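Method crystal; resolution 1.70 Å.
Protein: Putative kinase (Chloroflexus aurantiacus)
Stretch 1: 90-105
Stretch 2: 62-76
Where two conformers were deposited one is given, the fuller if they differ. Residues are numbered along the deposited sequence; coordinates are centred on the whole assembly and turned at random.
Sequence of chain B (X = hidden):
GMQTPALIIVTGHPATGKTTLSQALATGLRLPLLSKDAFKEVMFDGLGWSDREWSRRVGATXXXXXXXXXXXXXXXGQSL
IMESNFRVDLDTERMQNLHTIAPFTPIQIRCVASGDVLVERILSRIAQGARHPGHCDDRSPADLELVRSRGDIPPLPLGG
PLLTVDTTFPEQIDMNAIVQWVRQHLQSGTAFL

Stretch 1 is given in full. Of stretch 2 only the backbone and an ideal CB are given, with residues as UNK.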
ATOM      1  N   LEU B  90       9.352 -16.990   8.457  1.00 24.85           N
ATOM      2  CA  LEU B  90       9.153 -15.599   8.873  1.00 26.57           C
ATOM      3  C   LEU B  90       7.727 -15.069   8.714  1.00 24.48           C
ATOM      4  O   LEU B  90       7.253 -14.280   9.544  1.00 26.01           O
ATOM      5  CB  LEU B  90      10.092 -14.700   8.082  1.00 27.37           C
ATOM      6  CG  LEU B  90      11.581 -14.840   8.360  1.00 34.07           C
ATOM      7  CD1 LEU B  90      12.317 -13.805   7.514  1.00 39.28           C
ATOM      8  CD2 LEU B  90      11.876 -14.663   9.836  1.00 37.18           C
ATOM      9  N   ASP B  91       7.049 -15.447   7.633  1.00 23.90           N
ATOM     10  CA  ASP B  91       5.707 -14.916   7.377  1.00 23.23           C
ATOM     11  C   ASP B  91       4.596 -15.526   8.217  1.00 23.09           C
ATOM     12  O   ASP B  91       3.540 -14.923   8.370  1.00 24.51           O
ATOM     13  CB  ASP B  91       5.390 -14.974   5.874  1.00 23.38           C
ATOM     14  CG  ASP B  91       6.245 -14.015   5.060  1.00 26.20           C
ATOM     15  OD1 ASP B  91       6.122 -12.793   5.293  1.00 27.70           O
ATOM     16  OD2 ASP B  91       7.023 -14.462   4.181  1.00 24.08           O
ATOM     17  N   THR B  92       4.818 -16.698   8.799  1.00 23.22           N
ATOM     18  CA  THR B  92       3.799 -17.247   9.694  1.00 24.74           C
ATOM     19  C   THR B  92       3.540 -16.297  10.868  1.00 23.43           C
ATOM     20  O   THR B  92       2.373 -15.994  11.174  1.00 23.25           O
ATOM     21  CB  THR B  92       4.210 -18.649  10.187  1.00 25.24           C
ATOM     22  OG1 THR B  92       4.488 -19.453   9.038  1.00 22.99           O
ATOM     23  CG2 THR B  92       3.106 -19.289  11.010  1.00 30.21           C
ATOM     24  N   GLU B  93       4.601 -15.814  11.520  1.00 24.93           N
ATOM     25  CA  GLU B  93       4.425 -14.917  12.660  1.00 26.26           C
ATOM     26  C   GLU B  93       3.987 -13.527  12.182  1.00 25.51           C
ATOM     27  O   GLU B  93       3.232 -12.837  12.882  1.00 26.84           O
ATOM     28  CB  GLU B  93       5.681 -14.826  13.504  1.00 29.44           C
ATOM     29  CG  GLU B  93       5.472 -13.982  14.774  1.00 31.60           C
ATOM     30  CD  GLU B  93       6.628 -14.069  15.741  1.00 38.77           C
ATOM     31  OE1 GLU B  93       7.531 -14.894  15.517  1.00 40.14           O
ATOM     32  OE2 GLU B  93       6.628 -13.312  16.738  1.00 45.05           O
ATOM     33  N   ARG B  94       4.426 -13.101  11.005  1.00 24.79           N
ATOM     34  CA  ARG B  94       3.924 -11.815  10.511  1.00 23.69           C
ATOM     35  C   ARG B  94       2.418 -11.861  10.270  1.00 23.46           C
ATOM     36  O   ARG B  94       1.731 -10.877  10.543  1.00 23.16           O
ATOM     37  CB  ARG B  94       4.635 -11.334   9.253  1.00 23.15           C
ATOM     38  CG  ARG B  94       6.103 -10.940   9.444  1.00 28.23           C
ATOM     39  CD  ARG B  94       6.749 -10.815   8.081  1.00 31.60           C
ATOM     40  NE  ARG B  94       8.198 -10.714   8.172  1.00 34.07           N
ATOM     41  CZ  ARG B  94       9.048 -11.156   7.251  1.00 30.11           C
ATOM     42  NH1 ARG B  94       8.628 -11.824   6.184  1.00 28.89           N
ATOM     43  NH2 ARG B  94      10.351 -11.005   7.453  1.00 38.73           N
HETATM   44  N   MSE B  95       1.917 -12.984   9.760  1.00 24.71           N
HETATM   45  CA  MSE B  95       0.481 -13.151   9.538  1.00 23.36           C
HETATM   46  C   MSE B  95      -0.267 -13.214  10.862  1.00 23.59           C
HETATM   47  O   MSE B  95      -1.352 -12.672  11.000  1.00 23.12           O
HETATM   48  CB  MSE B  95       0.202 -14.385   8.699  1.00 22.59           C
HETATM   49  CG  MSE B  95       0.668 -14.251   7.287  1.00 25.47           C
HETATM   50 SE   MSE B  95      -0.600 -13.264   6.215  0.75 24.08          SE
HETATM   51  CE  MSE B  95       0.528 -13.170   4.591  1.00 30.32           C
ATOM     52  N   GLN B  96       0.313 -13.866  11.854  1.00 25.24           N
ATOM     53  CA  GLN B  96      -0.288 -13.868  13.182  1.00 26.27           C
ATOM     54  C   GLN B  96      -0.386 -12.476  13.776  1.00 26.40           C
ATOM     55  O   GLN B  96      -1.404 -12.106  14.352  1.00 27.00           O
ATOM     56  CB  GLN B  96       0.507 -14.785  14.101  1.00 28.39           C
ATOM     57  CG  GLN B  96       0.188 -16.226  13.811  1.00 32.56           C
ATOM     58  CD  GLN B  96       1.218 -17.197  14.347  1.00 39.67           C
ATOM     59  OE1 GLN B  96       2.129 -16.820  15.083  1.00 43.30           O
ATOM     60  NE2 GLN B  96       1.089 -18.452  13.946  1.00 48.00           N
ATOM     61  N   ASN B  97       0.684 -11.714  13.640  1.00 24.72           N
ATOM     62  CA  ASN B  97       0.726 -10.342  14.124  1.00 23.22           C
ATOM     63  C   ASN B  97      -0.276  -9.457  13.395  1.00 24.25           C
ATOM     64  O   ASN B  97      -0.920  -8.615  14.011  1.00 26.02           O
ATOM     65  CB  ASN B  97       2.145  -9.796  14.018  1.00 24.62           C
ATOM     66  CG  ASN B  97       3.087 -10.446  15.019  1.00 29.27           C
ATOM     67  OD1 ASN B  97       2.644 -11.075  15.971  1.00 30.31           O
ATOM     68  ND2 ASN B  97       4.389 -10.309  14.793  1.00 36.13           N
ATOM     69  N   LEU B  98      -0.411  -9.659  12.088  1.00 22.77           N
ATOM     70  CA  LEU B  98      -1.416  -8.961  11.304  1.00 23.01           C
ATOM     71  C   LEU B  98      -2.814  -9.273  11.819  1.00 22.28           C
ATOM     72  O   LEU B  98      -3.609  -8.349  12.054  1.00 22.71           O
ATOM     73  CB  LEU B  98      -1.323  -9.353   9.821  1.00 23.82           C
ATOM     74  CG  LEU B  98      -2.338  -8.679   8.880  1.00 21.98           C
ATOM     75  CD1 LEU B  98      -2.227  -7.146   8.867  1.00 24.33           C
ATOM     76  CD2 LEU B  98      -2.181  -9.197   7.485  1.00 26.43           C
ATOM     77  N   HIS B  99      -3.097 -10.566  12.045  1.00 23.84           N
ATOM     78  CA  HIS B  99      -4.413 -11.015  12.492  1.00 25.49           C
ATOM     79  C   HIS B  99      -4.830 -10.384  13.829  1.00 26.55           C
ATOM     80  O   HIS B  99      -6.001 -10.066  14.018  1.00 25.00           O
ATOM     81  CB  HIS B  99      -4.480 -12.548  12.583  1.00 27.04           C
ATOM     82  CG  HIS B  99      -5.872 -13.077  12.719  1.00 25.31           C
ATOM     83  ND1 HIS B  99      -6.532 -13.153  13.932  1.00 27.91           N
ATOM     84  CD2 HIS B  99      -6.733 -13.563  11.797  1.00 27.26           C
ATOM     85  CE1 HIS B  99      -7.729 -13.671  13.749  1.00 30.57           C
ATOM     86  NE2 HIS B  99      -7.881 -13.923  12.463  1.00 26.98           N
ATOM     87  N   THR B 100      -3.875 -10.229  14.747  1.00 25.62           N
ATOM     88  CA  THR B 100      -4.108  -9.589  16.033  1.00 25.98           C
ATOM     89  C   THR B 100      -4.620  -8.151  15.907  1.00 25.99           C
ATOM     90  O   THR B 100      -5.477  -7.727  16.680  1.00 27.42           O
ATOM     91  CB  THR B 100      -2.801  -9.605  16.864  1.00 27.48           C
ATOM     92  OG1 THR B 100      -2.439 -10.964  17.112  1.00 30.35           O
ATOM     93  CG2 THR B 100      -2.962  -8.891  18.172  1.00 29.48           C
ATOM     94  N   ILE B 101      -4.127  -7.396  14.931  1.00 24.33           N
ATOM     95  CA  ILE B 101      -4.573  -6.004  14.767  1.00 24.64           C
ATOM     96  C   ILE B 101      -5.635  -5.801  13.676  1.00 24.86           C
ATOM     97  O   ILE B 101      -6.306  -4.768  13.627  1.00 24.45           O
ATOM     98  CB  ILE B 101      -3.370  -5.058  14.509  1.00 26.73           C
ATOM     99  CG1 ILE B 101      -2.654  -5.380  13.193  1.00 26.38           C
ATOM    100  CG2 ILE B 101      -2.407  -5.117  15.702  1.00 28.54           C
ATOM    101  CD1 ILE B 101      -1.754  -4.257  12.731  1.00 30.33           C
ATOM    102  N   ALA B 102      -5.794  -6.801  12.823  1.00 24.13           N
ATOM    103  CA  ALA B 102      -6.680  -6.694  11.681  1.00 23.64           C
ATOM    104  C   ALA B 102      -7.164  -8.089  11.318  1.00 25.22           C
ATOM    105  O   ALA B 102      -6.631  -8.702  10.390  1.00 23.23           O
ATOM    106  CB  ALA B 102      -5.892  -6.081  10.540  1.00 23.27           C
ATOM    107  N   PRO B 103      -8.149  -8.611  12.076  1.00 25.01           N
ATOM    108  CA  PRO B 103      -8.665  -9.954  11.854  1.00 25.00           C
ATOM    109  C   PRO B 103      -9.130 -10.228  10.423  1.00 24.58           C
ATOM    110  O   PRO B 103      -9.743  -9.385   9.781  1.00 24.01           O
ATOM    111  CB  PRO B 103      -9.824 -10.068  12.854  1.00 27.45           C
ATOM    112  CG  PRO B 103     -10.052  -8.729  13.370  1.00 25.97           C
ATOM    113  CD  PRO B 103      -8.792  -7.976  13.236  1.00 25.97           C
ATOM    114  N   PHE B 104      -8.818 -11.424   9.946  1.00 24.40           N
ATOM    115  CA  PHE B 104      -9.121 -11.836   8.596  1.00 23.27           C
ATOM    116  C   PHE B 104      -9.366 -13.322   8.604  1.00 22.84           C
ATOM    117  O   PHE B 104      -8.965 -14.025   9.528  1.00 24.19           O
ATOM    118  CB  PHE B 104      -7.963 -11.521   7.632  1.00 24.87           C
ATOM    119  CG  PHE B 104      -6.635 -12.164   8.024  1.00 25.32           C
ATOM    120  CD1 PHE B 104      -6.361 -13.475   7.681  1.00 24.55           C
ATOM    121  CD2 PHE B 104      -5.663 -11.446   8.700  1.00 24.82           C
ATOM    122  CE1 PHE B 104      -5.165 -14.077   8.081  1.00 23.34           C
ATOM    123  CE2 PHE B 104      -4.473 -12.038   9.088  1.00 19.27           C
ATOM    124  CZ  PHE B 104      -4.212 -13.336   8.765  1.00 22.55           C
ATOM    125  N   THR B 105     -10.025 -13.774   7.553  1.00 22.93           N
ATOM    126  CA  THR B 105     -10.237 -15.177   7.273  1.00 23.06           C
ATOM    127  C   THR B 105      -9.368 -15.534   6.075  1.00 23.39           C
ATOM    128  O   THR B 105      -9.597 -15.013   4.978  1.00 22.68           O
ATOM    129  CB  THR B 105     -11.708 -15.433   6.907  1.00 27.00           C
ATOM    130  OG1 THR B 105     -12.547 -15.071   8.009  1.00 28.60           O
ATOM    131  CG2 THR B 105     -11.919 -16.884   6.605  1.00 27.11           C
ATOM    132  N   UNK B  62       9.772  -3.962   1.210  1.00 23.39           N
ATOM    133  CA  UNK B  62       8.512  -4.153   0.484  1.00 23.19           C
ATOM    134  C   UNK B  62       7.569  -5.073   1.271  1.00 24.43           C
ATOM    135  O   UNK B  62       6.380  -4.803   1.369  1.00 25.78           O
ATOM    136  CB  UNK B  62       8.779  -4.733  -0.906  1.00 23.19           C
ATOM    137  N   UNK B  63       8.108  -6.137   1.848  1.00 25.09           N
ATOM    138  CA  UNK B  63       7.308  -7.049   2.670  1.00 25.37           C
ATOM    139  C   UNK B  63       6.679  -6.306   3.868  1.00 25.38           C
ATOM    140  O   UNK B  63       5.500  -6.465   4.139  1.00 25.62           O
ATOM    141  CB  UNK B  63       8.174  -8.210   3.163  1.00 25.37           C
ATOM    142  N   UNK B  64       7.478  -5.456   4.525  0.50 25.74           N
ATOM    143  CA  UNK B  64       7.000  -4.554   5.582  0.50 28.00           C
ATOM    144  C   UNK B  64       5.867  -3.632   5.079  0.50 25.68           C
ATOM    145  O   UNK B  64       4.881  -3.413   5.790  0.50 22.50           O
ATOM    146  CB  UNK B  64       8.162  -3.710   6.110  0.50 28.00           C
ATOM    147  N   UNK B  65       6.004  -3.080   3.872  0.67 24.00           N
ATOM    148  CA  UNK B  65       4.951  -2.231   3.302  0.67 25.61           C
ATOM    149  C   UNK B  65       3.688  -3.037   3.034  0.67 23.68           C
ATOM    150  O   UNK B  65       2.565  -2.538   3.174  0.67 22.91           O
ATOM    151  CB  UNK B  65       5.434  -1.571   2.009  0.67 25.61           C
ATOM    152  N   UNK B  66       3.873  -4.279   2.610  1.00 24.43           N
ATOM    153  CA  UNK B  66       2.757  -5.165   2.296  1.00 24.46           C
ATOM    154  C   UNK B  66       1.881  -5.369   3.549  1.00 23.82           C
ATOM    155  O   UNK B  66       0.665  -5.198   3.508  1.00 23.25           O
ATOM    156  CB  UNK B  66       3.271  -6.507   1.770  1.00 24.46           C
ATOM    157  N   UNK B  67       2.506  -5.725   4.662  1.00 22.75           N
ATOM    158  CA  UNK B  67       1.788  -5.924   5.923  1.00 23.18           C
ATOM    159  C   UNK B  67       1.185  -4.626   6.488  1.00 23.37           C
ATOM    160  O   UNK B  67       0.095  -4.640   7.044  1.00 23.84           O
ATOM    161  CB  UNK B  67       2.734  -6.538   6.957  1.00 23.18           C
ATOM    162  N   UNK B  68       1.890  -3.511   6.312  1.00 23.26           N
ATOM    163  CA  UNK B  68       1.400  -2.203   6.783  1.00 23.65           C
ATOM    164  C   UNK B  68       0.117  -1.810   6.039  1.00 22.67           C
ATOM    165  O   UNK B  68      -0.889  -1.404   6.632  1.00 21.38           O
ATOM    166  CB  UNK B  68       2.471  -1.127   6.591  1.00 23.65           C
ATOM    167  N   UNK B  69       0.162  -1.963   4.725  1.00 23.40           N
ATOM    168  CA  UNK B  69      -0.954  -1.561   3.872  1.00 23.20           C
ATOM    169  C   UNK B  69      -2.115  -2.540   4.070  1.00 22.79           C
ATOM    170  O   UNK B  69      -3.293  -2.148   4.136  1.00 23.71           O
ATOM    171  CB  UNK B  69      -0.529  -1.510   2.403  1.00 23.20           C
ATOM    172  N   UNK B  70      -1.796  -3.810   4.193  1.00 21.90           N
ATOM    173  CA  UNK B  70      -2.842  -4.827   4.445  1.00 23.86           C
ATOM    174  C   UNK B  70      -3.654  -4.543   5.693  1.00 24.12           C
ATOM    175  O   UNK B  70      -4.862  -4.771   5.728  1.00 23.05           O
ATOM    176  CB  UNK B  70      -2.209  -6.214   4.569  1.00 23.86           C
ATOM    177  N   UNK B  71      -2.991  -4.089   6.740  1.00 22.73           N
ATOM    178  CA  UNK B  71      -3.663  -3.888   8.011  1.00 22.42           C
ATOM    179  C   UNK B  71      -4.717  -2.810   7.889  1.00 21.76           C
ATOM    180  O   UNK B  71      -5.824  -2.947   8.408  1.00 21.20           O
ATOM    181  CB  UNK B  71      -2.656  -3.526   9.104  1.00 22.42           C
ATOM    182  N   UNK B  72      -4.388  -1.713   7.220  1.00 23.31           N
ATOM    183  CA  UNK B  72      -5.375  -0.637   7.148  1.00 23.91           C
ATOM    184  C   UNK B  72      -6.566  -1.012   6.249  1.00 22.39           C
ATOM    185  O   UNK B  72      -7.679  -0.582   6.494  1.00 22.70           O
ATOM    186  CB  UNK B  72      -4.713   0.642   6.631  1.00 23.91           C
ATOM    187  N   UNK B  73      -6.329  -1.820   5.219  1.00 21.25           N
ATOM    188  CA  UNK B  73      -7.416  -2.287   4.340  1.00 22.28           C
ATOM    189  C   UNK B  73      -8.322  -3.253   5.096  1.00 23.19           C
ATOM    190  O   UNK B  73      -9.559  -3.129   5.076  1.00 20.95           O
ATOM    191  CB  UNK B  73      -6.853  -2.962   3.088  1.00 22.28           C
ATOM    192  N   UNK B  74      -7.706  -4.212   5.775  1.00 22.64           N
ATOM    193  CA  UNK B  74      -8.463  -5.186   6.568  1.00 23.24           C
ATOM    194  C   UNK B  74      -9.249  -4.536   7.702  1.00 23.80           C
ATOM    195  O   UNK B  74     -10.398  -4.939   7.979  1.00 22.22           O
ATOM    196  CB  UNK B  74      -7.514  -6.239   7.144  1.00 23.24           C
ATOM    197  N   UNK B  75      -8.646  -3.531   8.348  1.00 24.67           N
ATOM    198  CA  UNK B  75      -9.306  -2.800   9.433  1.00 25.35           C
ATOM    199  C   UNK B  75     -10.570  -2.055   8.958  1.00 24.97           C
ATOM    200  O   UNK B  75     -11.484  -1.836   9.744  1.00 27.17           O
ATOM    201  CB  UNK B  75      -8.324  -1.805  10.055  1.00 25.35           C
ATOM    202  N   UNK B  76     -10.626  -1.692   7.674  1.00 25.14           N
ATOM    203  CA  UNK B  76     -11.812  -1.045   7.088  1.00 22.98           C
ATOM    204  C   UNK B  76     -12.916  -2.055   6.723  1.00 22.73           C
ATOM    205  O   UNK B  76     -14.025  -1.670   6.351  1.00 22.61           O
ATOM    206  CB  UNK B  76     -11.407  -0.257   5.840  1.00 22.98           C
TER

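Stretch 2 is helical over most of its length, at 30° to helix 90-101, with the axes 9.9 Å apart at closest approach.

Position 62 has nothing of stretch 1 within 5.5 Å of its CB, so many residues would fit; it is Ala 62.

Position 63 points toward stretch 1. Its ideal CB lies 4.7 Å from Arg 94 NH1. An acidic or neutral polar group could meet Arg 94, or an aliphatic one could lie on its guanidinium. The residue is Ile 63. Its CG2 lies over one guanidinium face, 3.6 Å from Arg 94 NH1.

Positions 64, 65 and 66 find no partner here, and helical angles admit most residues. They are Met 64 and Met 65, both selenomethionine, and Leu 66.

Position 67 points toward stretch 1, yet its ideal CB is 5.4 Å from Leu 98 CD1. Beyond lies a hollow lined by Asp 91, Arg 94, Met 95 and Leu 98, with a carboxylate at the far end. A long side chain suits, preferably with a donor at its tip: Tyr, Lys, Arg or Gln. It is Tyr 67, which fills the hollow as a knob. Tyr 67 OH donates a hydrogen bond to Asp 91 OD1 (2.8 Å), which also takes the salt bridge from Arg 94 NH1 (2.8 Å). Arg 94 CB sits over one ring face, 3.4 Å from Tyr 67 CZ. Leu 98 CD2 lies at the ring edge.

Positions 68 and 69 make no contact, so most helix-compatible residues fit. They are His 68 and Thr 69; Thr 69 OG1 bonds back to Met 65 O at 3.0 Å.

Position 70 has its ideal CB 4.2 Å from Leu 98 CD2. Small apolar residues suit. It is Ala 70, which helps to receive Leu 98.

At position 71 the ideal CB is already 3.7 Å from Leu 98 CD1 and 3.8 Å from Ile 101 CD1. A small residue fits best. Ala 71 makes both contacts with its CB.

Positions 72 and 73 do not reach stretch 1, which leaves the choice wide. They are Thr 72 and Ile 73.

Position 74 points toward Ala 102 and Phe 104, an apolar setting for Leu, Ile or Met. It is Leu 74. Its CD1 reaches Phe 104 CD2 at 3.9 Å and Leu 98 CD2 at 4.0 Å.

Position 75 points sideways, with Ile 101 O 5.1 Å from its ideal CB. A flexible donor would suit: Gln, Lys or Arg. Gln 75 NE2 donates to Ile 101 O (3.0 Å, nearly straight).

Position 76 is out of reach, so many residues fit. Ser 76 OG bonds to Ile 73 O at 2.7 Å.

Stretch 2, residues 62-76: AIMMLYHTAATILQS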
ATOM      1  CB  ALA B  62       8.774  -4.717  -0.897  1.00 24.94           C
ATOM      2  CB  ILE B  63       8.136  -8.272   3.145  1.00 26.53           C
ATOM      3  CG1 ILE B  63       8.431  -9.204   1.965  1.00 35.61           C
ATOM      4  CG2 ILE B  63       7.385  -9.042   4.202  1.00 30.87           C
ATOM      5  CD1 ILE B  63       9.550 -10.186   2.234  1.00 41.23           C
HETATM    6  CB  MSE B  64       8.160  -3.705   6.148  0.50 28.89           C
HETATM    7  CG  MSE B  64       9.180  -4.483   6.982  0.50 30.33           C
HETATM    8 SE   MSE B  64      10.890  -3.527   7.378  0.38 39.79          SE
HETATM    9  CE  MSE B  64      10.300  -1.842   7.764  0.50 26.43           C
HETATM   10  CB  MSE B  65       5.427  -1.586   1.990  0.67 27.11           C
HETATM   11  CG  MSE B  65       6.136  -0.278   2.152  0.67 35.83           C
HETATM   12 SE   MSE B  65       5.010   1.039   3.030  0.50 31.08          SE
HETATM   13  CE  MSE B  65       3.514   1.045   1.927  0.67 38.33           C
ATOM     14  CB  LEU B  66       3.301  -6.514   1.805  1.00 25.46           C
ATOM     15  CG  LEU B  66       2.739  -7.043   0.483  1.00 32.91           C
ATOM     16  CD1 LEU B  66       2.971  -6.055  -0.590  1.00 29.71           C
ATOM     17  CD2 LEU B  66       3.409  -8.358   0.134  1.00 29.95           C
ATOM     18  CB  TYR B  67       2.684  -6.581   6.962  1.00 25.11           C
ATOM     19  CG  TYR B  67       2.880  -8.055   6.710  1.00 24.64           C
ATOM     20  CD1 TYR B  67       1.894  -8.972   7.030  1.00 21.59           C
ATOM     21  CD2 TYR B  67       4.025  -8.524   6.105  1.00 28.69           C
ATOM     22  CE1 TYR B  67       2.055 -10.329   6.778  1.00 25.55           C
ATOM     23  CE2 TYR B  67       4.205  -9.886   5.868  1.00 28.67           C
ATOM     24  CZ  TYR B  67       3.225 -10.779   6.198  1.00 29.08           C
ATOM     25  OH  TYR B  67       3.435 -12.131   5.938  1.00 26.85           O
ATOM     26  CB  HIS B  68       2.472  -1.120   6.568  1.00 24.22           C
ATOM     27  CG  HIS B  68       1.968   0.275   6.799  1.00 27.34           C
ATOM     28  ND1 HIS B  68       1.816   0.808   8.059  1.00 25.91           N
ATOM     29  CD2 HIS B  68       1.565   1.237   5.930  1.00 30.07           C
ATOM     30  CE1 HIS B  68       1.340   2.036   7.961  1.00 29.52           C
ATOM     31  NE2 HIS B  68       1.194   2.330   6.678  1.00 24.89           N
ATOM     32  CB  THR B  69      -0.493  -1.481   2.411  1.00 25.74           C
ATOM     33  OG1 THR B  69       0.511  -0.460   2.300  1.00 29.21           O
ATOM     34  CG2 THR B  69      -1.637  -1.110   1.517  1.00 27.12           C
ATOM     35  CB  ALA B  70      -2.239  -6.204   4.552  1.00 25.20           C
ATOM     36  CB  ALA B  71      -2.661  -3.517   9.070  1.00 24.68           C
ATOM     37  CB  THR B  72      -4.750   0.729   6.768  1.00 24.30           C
ATOM     38  OG1 THR B  72      -5.716   1.769   6.990  1.00 22.83           O
ATOM     39  CG2 THR B  72      -4.266   0.748   5.310  1.00 29.01           C
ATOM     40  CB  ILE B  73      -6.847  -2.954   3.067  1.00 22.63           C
ATOM     41  CG1 ILE B  73      -6.086  -1.923   2.233  1.00 21.54           C
ATOM     42  CG2 ILE B  73      -7.946  -3.566   2.230  1.00 24.68           C
ATOM     43  CD1 ILE B  73      -5.377  -2.489   1.076  1.00 21.98           C
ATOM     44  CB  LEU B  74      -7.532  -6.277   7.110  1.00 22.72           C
ATOM     45  CG  LEU B  74      -6.948  -7.225   6.050  1.00 27.87           C
ATOM     46  CD1 LEU B  74      -5.906  -8.135   6.651  1.00 25.07           C
ATOM     47  CD2 LEU B  74      -8.049  -8.066   5.407  1.00 26.14           C
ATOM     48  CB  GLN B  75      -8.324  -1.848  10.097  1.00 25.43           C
ATOM     49  CG  GLN B  75      -7.306  -2.567  10.983  1.00 26.44           C
ATOM     50  CD  GLN B  75      -6.103  -1.707  11.399  1.00 29.86           C
ATOM     51  OE1 GLN B  75      -5.883  -0.611  10.880  1.00 29.49           O
ATOM     52  NE2 GLN B  75      -5.319  -2.219  12.331  1.00 32.53           N
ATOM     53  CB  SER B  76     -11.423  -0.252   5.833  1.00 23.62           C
ATOM     54  OG  SER B  76     -11.262  -1.114   4.718  1.00 25.27           O
TER
HETATM   55  O   HOH W   1     -10.323  -6.728  10.190  1.00 25.77           O
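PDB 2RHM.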